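PDB 2QMI: Pbp related beta-lactamase from Pyrococcus abyssi, which acts as a self-compartmentalizing serine peptidase of the penicillin-binding protein and beta-lactamase fold family, assembling into an octamer. Local coordinates for the interface of chains A and B. Numbering follows the deposited sequence. Chains: chain A/B, Pbp related beta-lactamase.

The interface of chains A and B. Residues chain A 377, 441-443; chain B 112-113, 115, 118.
A:Tyr442 reaches from the C-terminal strand 442-446 of the Pab87 octamerisation domain to B:Glu118, near the start of helix 116-124 in the beta-lactamase-like catalytic domain of the partner; the two-fold interface repeats this patch with the chains exchanged. Its phenol OH donates a hydrogen bond of 2.7 Å to the carboxylate OE2. The oxygen is met on its anti side, 32° out of the carboxylate plane, while the carboxylate carbon CD lies at the ring edge, with the two planes 63° apart. The B:Glu118 chain is bent at chi2, and its OE2 end faces the phenol.

Packing is tight around the strand start. A:Tyr442 and B:Ser113 form a parallel beta bridge, in which B:Ser113 N donates to the carbonyl O of A:Arg441 over 2.9 Å. B:Ser113 CB rests 3.8 Å from ring carbon CD1 of A:Tyr442. The serine OG, swung opposite the backbone N (chi1 173°), accepts a hydrogen bond from B:Gly115 N, which should steady the loop ahead of the helix. Within chain A, the aliphatic stem of A:Arg441 lies across one ring face, CG 3.4 Å above the ring plane, over its centre, which probably restricts the ring's movement. Beside the bridge, B:Pro112 CB meets A:Arg443 CB at 3.7 Å.

The far end of A:Arg441 is looser. Its guanidinium NH1 stands 4.6 Å from B:Glu118 OE2, and water 1, in the guanidinium plane, links the two groups. The positive charge may still favour an ionised carboxylate. A:Ile377 adds a light apolar touch, its CG2 methyl 3.9 Å from B:Glu118 CB.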
ATOM      1  N   ILE A 377     -20.330   7.698  23.083  1.00 21.61           N
ATOM      2  CA  ILE A 377     -20.356   6.850  21.894  1.00 23.42           C
ATOM      3  C   ILE A 377     -20.617   7.685  20.652  1.00 24.03           C
ATOM      4  O   ILE A 377     -21.338   8.687  20.707  1.00 23.69           O
ATOM      5  CB  ILE A 377     -21.422   5.738  22.008  1.00 23.78           C
ATOM      6  CG1 ILE A 377     -22.784   6.339  22.373  1.00 22.60           C
ATOM      7  CG2 ILE A 377     -20.983   4.712  23.046  1.00 25.11           C
ATOM      8  CD1 ILE A 377     -23.875   5.306  22.528  1.00 19.96           C
ATOM      9  N   ARG A 441     -32.089   1.666  23.522  1.00 15.50           N
ATOM     10  CA  ARG A 441     -31.695   2.244  24.808  1.00 16.89           C
ATOM     11  C   ARG A 441     -30.999   3.597  24.734  1.00 16.07           C
ATOM     12  O   ARG A 441     -31.005   4.347  25.700  1.00 18.55           O
ATOM     13  CB  ARG A 441     -30.762   1.288  25.560  1.00 16.19           C
ATOM     14  CG  ARG A 441     -29.303   1.351  25.087  1.00 17.99           C
ATOM     15  CD  ARG A 441     -28.474   0.187  25.632  1.00 18.24           C
ATOM     16  NE  ARG A 441     -29.091  -1.092  25.296  1.00 19.89           N
ATOM     17  CZ  ARG A 441     -28.725  -2.267  25.797  1.00 22.12           C
ATOM     18  NH1 ARG A 441     -27.724  -2.347  26.667  1.00 21.17           N
ATOM     19  NH2 ARG A 441     -29.390  -3.363  25.444  1.00 22.37           N
ATOM     20  N   TYR A 442     -30.404   3.917  23.595  1.00 17.27           N
ATOM     21  CA  TYR A 442     -29.642   5.156  23.475  1.00 17.44           C
ATOM     22  C   TYR A 442     -30.345   6.420  22.986  1.00 19.20           C
ATOM     23  O   TYR A 442     -31.434   6.382  22.418  1.00 19.40           O
ATOM     24  CB  TYR A 442     -28.444   4.916  22.556  1.00 17.39           C
ATOM     25  CG  TYR A 442     -27.625   3.678  22.865  1.00 16.80           C
ATOM     26  CD1 TYR A 442     -26.691   3.672  23.898  1.00 15.95           C
ATOM     27  CD2 TYR A 442     -27.754   2.525  22.087  1.00 18.27           C
ATOM     28  CE1 TYR A 442     -25.900   2.558  24.146  1.00 17.54           C
ATOM     29  CE2 TYR A 442     -26.961   1.395  22.330  1.00 17.95           C
ATOM     30  CZ  TYR A 442     -26.037   1.424  23.360  1.00 16.85           C
ATOM     31  OH  TYR A 442     -25.242   0.328  23.596  1.00 17.71           O
ATOM     32  N   ARG A 443     -29.683   7.545  23.237  1.00 19.93           N
ATOM     33  CA  ARG A 443     -30.113   8.857  22.772  1.00 20.47           C
ATOM     34  C   ARG A 443     -28.834   9.397  22.134  1.00 20.11           C
ATOM     35  O   ARG A 443     -27.768   9.342  22.747  1.00 19.71           O
ATOM     36  CB  ARG A 443     -30.536   9.792  23.911  1.00 18.54           C
ATOM     37  CG  ARG A 443     -30.773  11.220  23.394  1.00 19.41           C
ATOM     38  CD  ARG A 443     -31.190  12.222  24.468  1.00 19.16           C
ATOM     39  NE  ARG A 443     -31.457  13.537  23.883  1.00 18.76           N
ATOM     40  CZ  ARG A 443     -31.871  14.603  24.565  1.00 19.08           C
ATOM     41  NH1 ARG A 443     -32.073  14.529  25.871  1.00 18.45           N
ATOM     42  NH2 ARG A 443     -32.092  15.746  23.936  1.00 18.72           N
TER
ATOM     43  N   PRO B 112     -32.389   8.091  28.898  1.00 15.88           N
ATOM     44  CA  PRO B 112     -31.775   7.086  28.017  1.00 16.11           C
ATOM     45  C   PRO B 112     -30.325   6.811  28.429  1.00 16.21           C
ATOM     46  O   PRO B 112     -29.726   7.598  29.163  1.00 17.65           O
ATOM     47  CB  PRO B 112     -31.871   7.731  26.634  1.00 15.21           C
ATOM     48  CG  PRO B 112     -33.075   8.623  26.747  1.00 15.18           C
ATOM     49  CD  PRO B 112     -32.895   9.232  28.114  1.00 15.51           C
ATOM     50  N   SER B 113     -29.772   5.700  27.948  1.00 15.69           N
ATOM     51  CA  SER B 113     -28.402   5.304  28.262  1.00 15.55           C
ATOM     52  C   SER B 113     -27.364   6.394  28.026  1.00 16.06           C
ATOM     53  O   SER B 113     -27.392   7.088  27.014  1.00 15.84           O
ATOM     54  CB  SER B 113     -28.002   4.066  27.451  1.00 14.69           C
ATOM     55  OG  SER B 113     -26.619   3.769  27.626  1.00 16.22           O
ATOM     56  N   GLY B 115     -24.251   5.645  27.780  1.00 13.94           N
ATOM     57  CA  GLY B 115     -23.176   4.998  27.041  1.00 14.84           C
ATOM     58  C   GLY B 115     -21.838   4.979  27.774  1.00 14.57           C
ATOM     59  O   GLY B 115     -20.784   4.833  27.151  1.00 12.13           O
ATOM     60  N   GLU B 118     -20.208   1.373  27.657  1.00 15.08           N
ATOM     61  CA  GLU B 118     -19.700   1.092  26.323  1.00 15.23           C
ATOM     62  C   GLU B 118     -18.374   1.821  26.105  1.00 16.12           C
ATOM     63  O   GLU B 118     -17.402   1.229  25.625  1.00 13.98           O
ATOM     64  CB  GLU B 118     -20.720   1.512  25.254  1.00 15.13           C
ATOM     65  CG  GLU B 118     -21.972   0.633  25.203  1.00 17.91           C
ATOM     66  CD  GLU B 118     -23.035   1.028  26.221  1.00 18.54           C
ATOM     67  OE1 GLU B 118     -22.723   1.785  27.167  1.00 19.81           O
ATOM     68  OE2 GLU B 118     -24.192   0.566  26.073  1.00 18.89           O
TER
HETATM   69  O   HOH W   1     -25.806  -0.335  27.854  1.00 17.17           O